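Local coordinates for protein carbonic anhydrase (Unidentified, PDB 3R1W) that probably catalyses the reversible hydration of carbon dioxide to bicarbonate, as a trimeric left-handed beta-helix enzyme of the gamma-carbonic anhydrase type, at residues B[18-23]-B[32-37]; B[25-30]-B[45-50]; B[54-59]-B[72-77]; B[108-113]-B[163-168]; B[134-139]-B[150-155]. One frame throughout, in Å; residues are numbered along the deposited sequence.

Contact 1: B[18-23]-B[32-37]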
# COMPACT_ATOMS: atom_id res chain seq x y z
N ILE B 18 10.85 -22.55 10.91
CA ILE B 18 11.47 -22.25 9.63
C ILE B 18 11.96 -20.81 9.58
O ILE B 18 11.19 -19.88 9.82
CB ILE B 18 10.49 -22.44 8.46
CG1 ILE B 18 9.81 -23.80 8.55
CG2 ILE B 18 11.23 -22.25 7.13
CD1 ILE B 18 8.54 -23.89 7.74
N SER B 19 13.25 -20.63 9.26
CA SER B 19 13.84 -19.30 9.17
C SER B 19 14.09 -18.95 7.70
O SER B 19 14.52 -19.82 6.93
CB SER B 19 15.16 -19.24 9.93
OG SER B 19 14.99 -19.62 11.29
N PRO B 20 13.80 -17.70 7.31
CA PRO B 20 14.11 -17.26 5.95
C PRO B 20 15.58 -17.52 5.61
O PRO B 20 16.45 -17.36 6.47
CB PRO B 20 13.81 -15.77 5.99
CG PRO B 20 12.70 -15.65 7.04
CD PRO B 20 13.04 -16.69 8.08
N LYS B 21 15.84 -17.93 4.37
CA LYS B 21 17.20 -18.17 3.90
C LYS B 21 17.61 -17.02 2.98
O LYS B 21 16.98 -16.78 1.95
CB LYS B 21 17.29 -19.50 3.14
N LEU B 22 18.67 -16.31 3.37
CA LEU B 22 19.16 -15.17 2.62
C LEU B 22 20.50 -15.49 1.95
O LEU B 22 21.42 -16.00 2.60
CB LEU B 22 19.34 -13.98 3.56
CG LEU B 22 18.12 -13.57 4.38
CD1 LEU B 22 18.48 -12.40 5.29
CD2 LEU B 22 16.96 -13.21 3.48
N GLY B 23 20.63 -15.16 0.67
CA GLY B 23 21.88 -15.35 -0.04
C GLY B 23 22.92 -14.31 0.31
O GLY B 23 22.81 -13.63 1.33
N SER B 32 11.13 -3.60 6.90
CA SER B 32 10.38 -4.61 6.17
C SER B 32 10.10 -5.81 7.08
O SER B 32 10.64 -5.91 8.18
CB SER B 32 11.13 -5.04 4.91
OG SER B 32 12.32 -5.72 5.26
N VAL B 33 9.24 -6.71 6.62
CA VAL B 33 8.86 -7.87 7.43
C VAL B 33 8.87 -9.14 6.59
O VAL B 33 8.06 -9.30 5.68
CB VAL B 33 7.46 -7.69 8.06
CG1 VAL B 33 6.99 -8.98 8.72
CG2 VAL B 33 7.48 -6.55 9.08
N ILE B 34 9.80 -10.04 6.89
CA ILE B 34 9.90 -11.30 6.17
C ILE B 34 9.66 -12.44 7.14
O ILE B 34 10.31 -12.52 8.18
CB ILE B 34 11.28 -11.46 5.51
CG1 ILE B 34 11.57 -10.28 4.58
CG2 ILE B 34 11.35 -12.77 4.73
CD1 ILE B 34 12.94 -10.37 3.87
N ILE B 35 8.72 -13.31 6.80
CA ILE B 35 8.27 -14.35 7.73
C ILE B 35 8.38 -15.75 7.14
O ILE B 35 7.81 -16.04 6.09
CB ILE B 35 6.81 -14.12 8.18
CG1 ILE B 35 6.71 -12.86 9.05
CG2 ILE B 35 6.27 -15.35 8.95
CD1 ILE B 35 5.27 -12.35 9.25
N GLY B 36 9.11 -16.62 7.83
CA GLY B 36 8.99 -18.05 7.58
C GLY B 36 9.70 -18.62 6.37
O GLY B 36 10.92 -18.45 6.22
N ASP B 37 8.93 -19.29 5.52
CA ASP B 37 9.46 -20.15 4.47
C ASP B 37 9.76 -19.33 3.21
O ASP B 37 9.07 -19.46 2.19
CB ASP B 37 8.44 -21.25 4.16
CG ASP B 37 9.03 -22.39 3.34
OD1 ASP B 37 10.22 -22.33 2.96
OD2 ASP B 37 8.28 -23.36 3.08

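Contact 2: B[25-30]-B[45-50]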
# COMPACT_ATOMS: atom_id res chain seq x y z
N ARG B 25 25.03 -10.89 0.28
CA ARG B 25 24.88 -9.46 0.05
C ARG B 25 23.42 -9.03 -0.10
O ARG B 25 23.13 -8.08 -0.81
CB ARG B 25 25.67 -9.01 -1.19
CG ARG B 25 27.11 -9.54 -1.24
CD ARG B 25 27.81 -9.19 -2.57
NE ARG B 25 27.18 -9.86 -3.71
CZ ARG B 25 27.47 -11.10 -4.12
NH1 ARG B 25 28.42 -11.81 -3.50
NH2 ARG B 25 26.83 -11.62 -5.16
N VAL B 26 22.51 -9.73 0.57
CA VAL B 26 21.10 -9.39 0.49
C VAL B 26 20.83 -8.21 1.41
O VAL B 26 21.41 -8.12 2.49
CB VAL B 26 20.22 -10.59 0.89
CG1 VAL B 26 18.77 -10.15 1.11
CG2 VAL B 26 20.30 -11.69 -0.17
N PHE B 27 20.01 -7.27 0.96
CA PHE B 27 19.61 -6.16 1.82
C PHE B 27 18.15 -6.30 2.20
O PHE B 27 17.29 -6.43 1.32
CB PHE B 27 19.77 -4.83 1.09
CG PHE B 27 19.14 -3.65 1.81
CD1 PHE B 27 19.69 -3.15 2.98
CD2 PHE B 27 17.98 -3.04 1.31
CE1 PHE B 27 19.11 -2.07 3.64
CE2 PHE B 27 17.42 -1.94 1.96
CZ PHE B 27 17.98 -1.46 3.12
N VAL B 28 17.87 -6.28 3.49
CA VAL B 28 16.49 -6.20 3.97
C VAL B 28 16.39 -4.98 4.87
O VAL B 28 17.05 -4.91 5.91
CB VAL B 28 16.11 -7.45 4.78
CG1 VAL B 28 14.67 -7.34 5.28
CG2 VAL B 28 16.28 -8.71 3.93
N ASP B 29 15.59 -3.98 4.47
CA ASP B 29 15.45 -2.81 5.32
C ASP B 29 14.92 -3.23 6.68
O ASP B 29 14.10 -4.16 6.77
CB ASP B 29 14.50 -1.79 4.70
CG ASP B 29 14.62 -0.44 5.37
OD1 ASP B 29 13.82 -0.15 6.27
OD2 ASP B 29 15.55 0.31 5.02
N ARG B 30 15.37 -2.57 7.75
CA ARG B 30 14.94 -2.93 9.09
C ARG B 30 13.43 -2.80 9.25
O ARG B 30 12.86 -3.39 10.16
CB ARG B 30 15.64 -2.06 10.15
CG ARG B 30 15.33 -0.58 10.03
CD ARG B 30 15.91 0.19 11.21
NE ARG B 30 17.37 0.28 11.17
CZ ARG B 30 18.05 1.33 10.69
NH1 ARG B 30 17.41 2.38 10.20
NH2 ARG B 30 19.38 1.33 10.71
N SER B 45 17.08 -7.42 -2.79
CA SER B 45 16.89 -6.26 -1.94
C SER B 45 15.42 -6.12 -1.60
O SER B 45 14.56 -6.24 -2.47
CB SER B 45 17.40 -4.99 -2.63
OG SER B 45 16.76 -4.77 -3.88
N VAL B 46 15.14 -5.89 -0.33
CA VAL B 46 13.78 -5.73 0.14
C VAL B 46 13.71 -4.39 0.84
O VAL B 46 14.44 -4.15 1.80
CB VAL B 46 13.36 -6.86 1.08
CG1 VAL B 46 11.90 -6.67 1.49
CG2 VAL B 46 13.54 -8.22 0.39
N TRP B 47 12.83 -3.53 0.34
CA TRP B 47 12.86 -2.10 0.62
C TRP B 47 11.87 -1.71 1.72
O TRP B 47 11.11 -2.55 2.19
CB TRP B 47 12.64 -1.35 -0.70
CG TRP B 47 13.78 -1.64 -1.61
CD1 TRP B 47 13.90 -2.69 -2.49
CD2 TRP B 47 15.02 -0.93 -1.67
NE1 TRP B 47 15.12 -2.65 -3.12
CE2 TRP B 47 15.83 -1.58 -2.64
CE3 TRP B 47 15.52 0.21 -1.02
CZ2 TRP B 47 17.10 -1.12 -2.96
CZ3 TRP B 47 16.79 0.66 -1.34
CH2 TRP B 47 17.56 -0.00 -2.31
N PRO B 48 11.92 -0.44 2.17
CA PRO B 48 11.13 -0.12 3.36
C PRO B 48 9.66 -0.52 3.29
O PRO B 48 8.98 -0.31 2.29
CB PRO B 48 11.27 1.40 3.47
CG PRO B 48 12.64 1.66 2.93
CD PRO B 48 12.78 0.69 1.77
N LEU B 49 9.20 -1.11 4.39
CA LEU B 49 7.78 -1.40 4.59
C LEU B 49 7.20 -2.39 3.58
O LEU B 49 6.01 -2.32 3.26
CB LEU B 49 6.97 -0.10 4.63
CG LEU B 49 7.49 0.94 5.64
CD1 LEU B 49 6.61 2.19 5.66
CD2 LEU B 49 7.58 0.33 7.04
N ALA B 50 8.03 -3.29 3.07
CA ALA B 50 7.55 -4.43 2.28
C ALA B 50 7.29 -5.64 3.18
O ALA B 50 7.93 -5.80 4.23
CB ALA B 50 8.54 -4.80 1.18

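Contact 3: B[54-59]-B[72-77]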
# COMPACT_ATOMS: atom_id res chain seq x y z
N GLY B 54 5.71 -15.90 4.20
CA GLY B 54 5.70 -17.29 3.78
C GLY B 54 5.28 -18.21 4.91
O GLY B 54 6.04 -19.09 5.31
N ASP B 55 4.08 -18.01 5.41
CA ASP B 55 3.62 -18.81 6.55
C ASP B 55 2.91 -20.09 6.12
O ASP B 55 3.27 -21.18 6.57
CB ASP B 55 2.78 -17.98 7.54
CG ASP B 55 1.71 -17.12 6.88
OD1 ASP B 55 1.45 -17.26 5.66
OD2 ASP B 55 1.12 -16.30 7.62
N MET B 56 1.95 -19.97 5.22
CA MET B 56 1.14 -21.13 4.81
C MET B 56 1.64 -21.83 3.55
O MET B 56 1.06 -22.83 3.13
CB MET B 56 -0.32 -20.72 4.66
CG MET B 56 -0.93 -20.20 5.96
SD MET B 56 -2.64 -19.69 5.74
CE MET B 56 -2.45 -18.23 4.72
N HIS B 57 2.70 -21.32 2.95
CA HIS B 57 3.25 -21.93 1.73
C HIS B 57 4.63 -21.35 1.49
O HIS B 57 5.04 -20.43 2.19
CB HIS B 57 2.34 -21.66 0.53
CG HIS B 57 2.20 -22.83 -0.39
ND1 HIS B 57 3.27 -23.61 -0.77
CD2 HIS B 57 1.11 -23.37 -0.98
CE1 HIS B 57 2.85 -24.58 -1.57
NE2 HIS B 57 1.54 -24.45 -1.72
N HIS B 58 5.35 -21.89 0.50
CA HIS B 58 6.72 -21.42 0.26
C HIS B 58 6.81 -20.24 -0.71
O HIS B 58 5.98 -20.08 -1.61
CB HIS B 58 7.65 -22.58 -0.15
CG HIS B 58 7.28 -23.25 -1.44
ND1 HIS B 58 6.54 -24.42 -1.48
CD2 HIS B 58 7.58 -22.96 -2.73
CE1 HIS B 58 6.37 -24.79 -2.73
NE2 HIS B 58 7.01 -23.93 -3.51
N ILE B 59 7.82 -19.40 -0.48
CA ILE B 59 8.14 -18.28 -1.36
C ILE B 59 9.62 -18.39 -1.73
O ILE B 59 10.48 -18.48 -0.86
CB ILE B 59 7.90 -16.93 -0.64
CG1 ILE B 59 6.44 -16.83 -0.17
CG2 ILE B 59 8.24 -15.76 -1.56
CD1 ILE B 59 6.13 -15.57 0.62
N VAL B 72 3.54 -6.22 -1.03
CA VAL B 72 3.14 -7.36 -0.22
C VAL B 72 3.22 -8.61 -1.10
O VAL B 72 2.62 -8.66 -2.18
CB VAL B 72 1.73 -7.20 0.38
CG1 VAL B 72 1.21 -8.52 0.96
CG2 VAL B 72 1.73 -6.12 1.47
N LEU B 73 4.00 -9.59 -0.64
CA LEU B 73 4.11 -10.88 -1.32
C LEU B 73 3.54 -11.95 -0.41
O LEU B 73 3.96 -12.08 0.73
CB LEU B 73 5.57 -11.22 -1.61
CG LEU B 73 6.53 -10.23 -2.28
CD1 LEU B 73 7.70 -10.95 -2.96
CD2 LEU B 73 5.85 -9.25 -3.22
N HIS B 74 2.58 -12.71 -0.91
CA HIS B 74 1.96 -13.73 -0.09
C HIS B 74 1.52 -14.91 -0.95
O HIS B 74 1.80 -14.97 -2.15
CB HIS B 74 0.80 -13.14 0.73
CG HIS B 74 0.33 -14.02 1.85
ND1 HIS B 74 -0.99 -14.34 2.05
CD2 HIS B 74 1.03 -14.67 2.82
CE1 HIS B 74 -1.10 -15.15 3.10
NE2 HIS B 74 0.11 -15.36 3.58
N ILE B 75 0.86 -15.87 -0.32
CA ILE B 75 0.58 -17.14 -0.95
C ILE B 75 -0.79 -17.65 -0.54
O ILE B 75 -1.49 -17.01 0.26
CB ILE B 75 1.66 -18.17 -0.57
CG1 ILE B 75 2.05 -18.05 0.92
CG2 ILE B 75 2.91 -17.95 -1.42
CD1 ILE B 75 0.92 -18.37 1.93
N THR B 76 -1.19 -18.79 -1.08
CA THR B 76 -2.49 -19.36 -0.73
C THR B 76 -2.33 -20.76 -0.14
O THR B 76 -1.68 -21.62 -0.73
CB THR B 76 -3.41 -19.44 -1.96
OG1 THR B 76 -3.72 -18.11 -2.41
CG2 THR B 76 -4.71 -20.18 -1.63
N HIS B 77 -2.94 -21.01 1.02
CA HIS B 77 -2.80 -22.31 1.64
C HIS B 77 -3.57 -23.39 0.86
O HIS B 77 -4.56 -23.11 0.19
CB HIS B 77 -3.22 -22.28 3.12
CG HIS B 77 -4.70 -22.23 3.34
ND1 HIS B 77 -5.41 -23.32 3.80
CD2 HIS B 77 -5.60 -21.23 3.19
CE1 HIS B 77 -6.69 -22.99 3.91
NE2 HIS B 77 -6.83 -21.73 3.55

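Contact 4: B[108-113]-B[163-168]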
# COMPACT_ATOMS: atom_id res chain seq x y z
N GLY B 108 9.12 -15.32 -14.05
CA GLY B 108 10.39 -15.78 -14.60
C GLY B 108 11.56 -14.85 -14.34
O GLY B 108 11.59 -14.15 -13.32
N ASN B 109 12.51 -14.83 -15.27
CA ASN B 109 13.69 -13.98 -15.15
C ASN B 109 13.59 -12.73 -16.01
O ASN B 109 12.98 -12.75 -17.08
CB ASN B 109 14.95 -14.76 -15.57
CG ASN B 109 15.10 -16.07 -14.84
OD1 ASN B 109 14.92 -16.16 -13.62
ND2 ASN B 109 15.44 -17.12 -15.59
N ARG B 110 14.23 -11.65 -15.56
CA ARG B 110 14.31 -10.41 -16.32
C ARG B 110 12.91 -9.88 -16.61
O ARG B 110 12.44 -9.90 -17.75
CB ARG B 110 15.14 -10.61 -17.60
CG ARG B 110 16.59 -10.98 -17.31
CD ARG B 110 17.41 -11.13 -18.59
NE ARG B 110 16.87 -12.17 -19.46
CZ ARG B 110 17.07 -13.48 -19.30
NH1 ARG B 110 17.81 -13.93 -18.29
NH2 ARG B 110 16.53 -14.34 -20.15
N VAL B 111 12.24 -9.46 -15.55
CA VAL B 111 10.84 -9.06 -15.61
C VAL B 111 10.68 -7.74 -14.86
O VAL B 111 11.28 -7.54 -13.80
CB VAL B 111 9.93 -10.14 -14.98
CG1 VAL B 111 8.51 -9.65 -14.86
CG2 VAL B 111 9.98 -11.43 -15.81
N LEU B 112 9.88 -6.83 -15.43
CA LEU B 112 9.53 -5.57 -14.79
C LEU B 112 8.10 -5.64 -14.31
O LEU B 112 7.18 -5.73 -15.13
CB LEU B 112 9.65 -4.43 -15.80
CG LEU B 112 10.63 -3.28 -15.59
CD1 LEU B 112 10.42 -2.24 -16.68
CD2 LEU B 112 10.47 -2.66 -14.21
N ILE B 113 7.89 -5.59 -13.00
CA ILE B 113 6.53 -5.51 -12.47
C ILE B 113 6.29 -4.07 -12.01
O ILE B 113 6.91 -3.61 -11.06
CB ILE B 113 6.31 -6.53 -11.34
CG1 ILE B 113 6.37 -7.95 -11.90
CG2 ILE B 113 4.95 -6.30 -10.66
CD1 ILE B 113 6.84 -8.96 -10.92
N LYS B 163 15.63 -1.66 -26.36
CA LYS B 163 16.06 -0.87 -25.21
C LYS B 163 15.37 -1.40 -23.95
O LYS B 163 15.97 -1.47 -22.88
CB LYS B 163 15.74 0.61 -25.42
CG LYS B 163 16.41 1.52 -24.41
CD LYS B 163 16.83 2.85 -25.03
CE LYS B 163 17.32 3.81 -23.94
NZ LYS B 163 17.49 5.22 -24.42
N GLU B 164 14.10 -1.79 -24.10
CA GLU B 164 13.38 -2.39 -22.99
C GLU B 164 13.99 -3.74 -22.60
O GLU B 164 14.10 -4.07 -21.42
CB GLU B 164 11.89 -2.50 -23.31
CG GLU B 164 11.15 -1.17 -23.21
CD GLU B 164 9.75 -1.22 -23.79
OE1 GLU B 164 9.45 -2.16 -24.56
OE2 GLU B 164 8.94 -0.33 -23.45
N ARG B 165 14.40 -4.51 -23.60
CA ARG B 165 15.05 -5.78 -23.32
C ARG B 165 16.33 -5.56 -22.51
O ARG B 165 16.60 -6.29 -21.57
CB ARG B 165 15.38 -6.53 -24.61
CG ARG B 165 15.69 -7.99 -24.40
CD ARG B 165 17.19 -8.28 -24.31
NE ARG B 165 17.42 -9.52 -23.57
CZ ARG B 165 18.42 -9.70 -22.72
NH1 ARG B 165 19.31 -8.75 -22.51
NH2 ARG B 165 18.53 -10.85 -22.09
N SER B 166 17.11 -4.57 -22.89
CA SER B 166 18.36 -4.30 -22.18
C SER B 166 18.10 -3.73 -20.78
O SER B 166 18.94 -3.85 -19.89
CB SER B 166 19.29 -3.38 -22.99
OG SER B 166 18.85 -2.03 -22.94
N PHE B 167 16.93 -3.12 -20.59
CA PHE B 167 16.64 -2.47 -19.31
C PHE B 167 16.41 -3.45 -18.17
O PHE B 167 16.66 -3.11 -17.01
CB PHE B 167 15.47 -1.49 -19.42
CG PHE B 167 15.20 -0.73 -18.15
CD1 PHE B 167 15.95 0.40 -17.83
CD2 PHE B 167 14.22 -1.15 -17.27
CE1 PHE B 167 15.71 1.11 -16.66
CE2 PHE B 167 13.97 -0.45 -16.09
CZ PHE B 167 14.72 0.68 -15.79
N PHE B 168 15.93 -4.66 -18.47
CA PHE B 168 15.70 -5.62 -17.39
C PHE B 168 16.98 -5.79 -16.57
O PHE B 168 16.95 -5.75 -15.34
CB PHE B 168 15.28 -6.99 -17.94
CG PHE B 168 13.95 -6.99 -18.66
CD1 PHE B 168 12.79 -6.60 -18.00
CD2 PHE B 168 13.86 -7.44 -19.97
CE1 PHE B 168 11.57 -6.61 -18.66
CE2 PHE B 168 12.65 -7.46 -20.63
CZ PHE B 168 11.49 -7.05 -19.97

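Contact 5: B[134-139]-B[150-155]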
# COMPACT_ATOMS: atom_id res chain seq x y z
N GLY B 134 0.14 -0.46 -12.22
CA GLY B 134 -1.29 -0.48 -11.96
C GLY B 134 -2.07 -1.62 -12.61
O GLY B 134 -3.29 -1.69 -12.47
N ALA B 135 -1.36 -2.53 -13.27
CA ALA B 135 -2.03 -3.64 -13.96
C ALA B 135 -2.53 -4.69 -12.97
O ALA B 135 -1.98 -4.85 -11.89
CB ALA B 135 -1.10 -4.28 -14.97
N THR B 136 -3.58 -5.40 -13.36
CA THR B 136 -3.98 -6.58 -12.61
C THR B 136 -3.95 -7.81 -13.51
O THR B 136 -4.72 -7.92 -14.46
CB THR B 136 -5.39 -6.46 -12.02
OG1 THR B 136 -5.45 -5.34 -11.12
CG2 THR B 136 -5.75 -7.73 -11.26
N VAL B 137 -3.04 -8.73 -13.19
CA VAL B 137 -2.92 -9.98 -13.93
C VAL B 137 -3.80 -11.01 -13.25
O VAL B 137 -3.54 -11.42 -12.12
CB VAL B 137 -1.45 -10.46 -13.96
CG1 VAL B 137 -1.31 -11.77 -14.73
CG2 VAL B 137 -0.56 -9.38 -14.58
N SER B 138 -4.84 -11.44 -13.96
CA SER B 138 -5.89 -12.28 -13.38
C SER B 138 -5.38 -13.66 -12.96
O SER B 138 -4.36 -14.13 -13.44
CB SER B 138 -7.03 -12.43 -14.39
OG SER B 138 -7.61 -11.18 -14.71
N PRO B 139 -6.11 -14.33 -12.06
CA PRO B 139 -5.69 -15.66 -11.63
C PRO B 139 -5.55 -16.59 -12.84
O PRO B 139 -6.46 -16.65 -13.68
CB PRO B 139 -6.84 -16.12 -10.73
CG PRO B 139 -7.46 -14.85 -10.24
CD PRO B 139 -7.36 -13.91 -11.40
N MET B 150 -0.73 -4.52 -20.03
CA MET B 150 -1.29 -3.37 -19.34
C MET B 150 -2.79 -3.52 -19.11
O MET B 150 -3.48 -4.15 -19.89
CB MET B 150 -1.01 -2.09 -20.15
CG MET B 150 -1.56 -0.81 -19.59
SD MET B 150 -0.86 0.64 -20.42
CE MET B 150 0.88 0.43 -20.07
N GLY B 151 -3.28 -2.94 -18.03
CA GLY B 151 -4.72 -2.84 -17.80
C GLY B 151 -5.26 -3.74 -16.71
O GLY B 151 -4.51 -4.50 -16.07
N THR B 152 -6.57 -3.64 -16.50
CA THR B 152 -7.28 -4.45 -15.51
C THR B 152 -8.56 -4.96 -16.16
O THR B 152 -9.54 -4.23 -16.27
CB THR B 152 -7.64 -3.63 -14.24
OG1 THR B 152 -8.49 -2.54 -14.59
CG2 THR B 152 -6.38 -3.09 -13.58
N PRO B 153 -8.54 -6.22 -16.62
CA PRO B 153 -7.43 -7.17 -16.48
C PRO B 153 -6.32 -6.92 -17.50
O PRO B 153 -6.56 -6.36 -18.57
CB PRO B 153 -8.09 -8.52 -16.74
CG PRO B 153 -9.18 -8.20 -17.69
CD PRO B 153 -9.71 -6.85 -17.27
N ALA B 154 -5.11 -7.36 -17.17
CA ALA B 154 -3.96 -7.09 -18.01
C ALA B 154 -4.08 -7.79 -19.36
O ALA B 154 -4.45 -8.97 -19.43
CB ALA B 154 -2.68 -7.51 -17.31
N LYS B 155 -3.80 -7.04 -20.42
CA LYS B 155 -3.86 -7.57 -21.78
C LYS B 155 -2.59 -7.22 -22.55
O LYS B 155 -1.92 -6.22 -22.25
CB LYS B 155 -5.08 -7.01 -22.51
CG LYS B 155 -6.41 -7.60 -22.07
O HOH W 1 -4.93 -10.59 -16.88

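Contact 1: B[18-23]-B[32-37]
Segment 18-23 crosses the end of strand 33-35 at the corner where that chain turns, with Ser19 CA and Gly36 CA 5.3 Å apart as the nearest pair. The two backbones meet without bonding. Gly36 O points at Pro20 N from 3.2 Å, but a proline nitrogen has no hydrogen to give. The edge of the Pro20 ring fills the place instead, with CD 3.3 Å from Gly36 O. Gly36 has a positive phi of 79°, which a residue without a side chain adopts readily. Gly36 CA comes within 3.6 Å of Ile18 O. This is a corner of a left-handed parallel beta-helix of hexapeptide-repeat type. Strands 21-22 and 33-35 lie on different faces of it, so they form no ladder with each other. Pro20 and Ile34 carry the apolar part. Ile34 has CG2 anti to the backbone N, and this branch meets Pro20 CG at 3.9 Å. Ile34 also packs on Leu40 and Val46, while Pro20 reaches Val12. At the corner itself, Ile18 CG2, also anti to the backbone N, lies 3.8 Å from Asp37 CA, at the exposed border of the contact. Asp37 turns its carboxylate elsewhere, where OD1 forms a salt bridge with Arg60. Ile35 points away from segment 18-23 and packs on Tyr187 of the second subunit.

Contact 2: B[25-30]-B[45-50]
Phe27 and Trp47 form the central pair, in an edge-to-face contact. Phe27 brings the CE2 edge of its ring over one face of the indole, 4.1 Å from Trp47 CE3. The ring planes stand at 59°. Phe27 has CG anti to the backbone N, so the ring runs forward along the strand and its CE2 edge comes over Trp47. Ser45 CB sits at the edge of the Phe27 ring, while Asp29 N lies over one face. Beside this pair, the carboxylate carbon of Asp29 packs on the proline ring, with CG 3.8 Å from Pro48 CG. Two main-chain bonds set the register. Val46 N donates to Phe27 O at 2.8 Å, and Asp29 N donates to Val46 O at 2.9 Å. Both run nearly along the C=O axes, and the second is almost straight at 170°. This is the parallel ladder between successive coils of a left-handed beta-helix. Phe27 and Ser45 share one face of the sheet, where helix 162-184 packs. Val28 and Val46 share the other, and both touch Ile34. The indole is fixed further by NE1, which donates to Ser45 OG at 2.8 Å with a bent angle of 135°. After Trp47 the chain makes a type II turn, closed by a bond from Ala50 N to Trp47 O. Farther out, Arg53 of the third subunit makes a cation-pi contact with Trp47. Asp29 bonds to Ser31 through OD1 and forms a salt bridge through OD2 with Arg13 of the third subunit.

Contact 3: B[54-59]-B[72-77]
A single carboxylate oxygen, Asp55 OD1, is gripped by two donors. His74 NE2 gives it a hydrogen bond of 3.1 Å at 159°, in the imidazole plane and on the syn lone pair. Met56 N reaches the same oxygen from above the carboxylate plane, at 2.8 Å. The carboxylate and imidazole planes are turned 70° apart. Arg53 holds the other oxygen in a salt bridge. An alanine at Asp55 would remove the carboxylate that His74 NE2, Met56 N and Arg53 share, and would probably hold the His74 ring less firmly. Met56 runs alongside His77, with SD 3.7 Å from His77 CB. Its bent end puts CE at the edge of the His74 ring, 3.7 Å from CE1. Ile75 has CG1 in the crowded position, so CD1 reaches over the His74 face and meets His57 N at 3.6 Å. That buried nitrogen has no bonding partner in the model. The His74 ring meets His103 of its own chain and His98 of the second subunit, consistent with the three-histidine zinc site of gamma-class carbonic anhydrases. The contact lies where strand 72-74 leaves its sheet between strands 51-54 and 101-103, while Ile59 and Ile75 pack on Leu88 of strand 88-90.

Contact 4: B[108-113]-B[163-168]
The Phe168 ring lies between two carbonyl oxygens. Arg110 O sits over the centre of one face, 3.2 Å above the plane. Glu164 O covers the opposite face near the rim. CG of Phe168 is anti to its carbonyl carbon, and this turns the ring toward segment 108-113. At the root, Phe168 CB meets Arg110 CB at 3.6 Å. At the far side, CE1 lies 4.1 Å from Leu112 CB. Leu112 crosses Phe167 at about a right angle, with CD1 4.0 Å from Phe167 CD2. An alanine at Phe168 would keep the CB contact but lose the ring between the two oxygens and beside Leu112, and would probably loosen the helix against this strand. Strand 111-113 and helical segment 163-168 run at 88° to each other. This is the C-terminal helix packed along the outside of the left-handed beta-helix, as in other gamma-class carbonic anhydrases. Phe167 also meets Tyr81 of the third subunit edge to face. The NH2 tip of Arg165 comes alongside Arg110, 3.4 Å from NE. Both are donors, and the guanidinium planes differ by 30°. Glu128 OE2 forms salt bridges with both, so one carboxylate probably offsets the repulsion of two like charges.

Contact 5: B[134-139]-B[150-155]
The flat groups here are peptide units, and both hydrogen bonds approach their carbonyls from above the plane. Thr136 N donates to Gly151 O at 3.0 Å, 26° out of the carbonyl plane. Ala154 N donates to Thr136 O at 2.8 Å, 35° out of the plane. Each oxygen also has a CA-H beside it: Ala135 CA lies near Gly151 O, and Pro153 CA near Thr136 O. The peptide bond before Pro153 is cis. It bends the chain between the two bonding points, Gly151 and Ala154, which lie one residue farther apart in sequence than in a regular parallel ladder. Pro153 CB touches Ser138 OG at 3.4 Å. Thr152 has OG1 in the crowded position, so CG2 is the branch that touches, 3.5 Å from Thr136 OG1. Thr152 CG2 also touches Gly134 O. On the buried side, Ala154 CB meets Val137 CG2 at 3.9 Å and Ala135 CB at 4.3 Å. Gly151 adopts backbone angles at which a CB would collide with the carbonyl of Met150. The loop is closed by paired main-chain bonds between Met150 and Lys155, and joins antiparallel strands 147-150 and 155-159. It packs against strand 136-137, the outermost strand of its sheet within the chain, at the end of the left-handed beta-helix. A water accepts from Ser138 N at 3.0 Å and donates to Ala154 O. The strand edge is thus met by main-chain polar groups and this water, while the side chains contribute packing.

In the fold
Contact 2 is fully buried, while the other four are partly buried. Contacts 1 and 2 are interleaved in sequence near the N-terminal end of the beta-helix and touch through Val33 and Ala50. Contact 1 also touches contact 3, where Gly54 bonds to Ile35 and Asp37. Contact 5 lies toward the other end, its centre about 29 Å from that of contact 1. Main-chain bonds join the segments of contacts 2 and 5. Contact 1 joins different faces by packing alone. Contact 3 mixes a His-carboxylate bond with apolar packing, beside His98 of the second subunit at a probable metal site. Contact 4 includes part of helix 162-184, which also covers contact 2; both reach the third subunit.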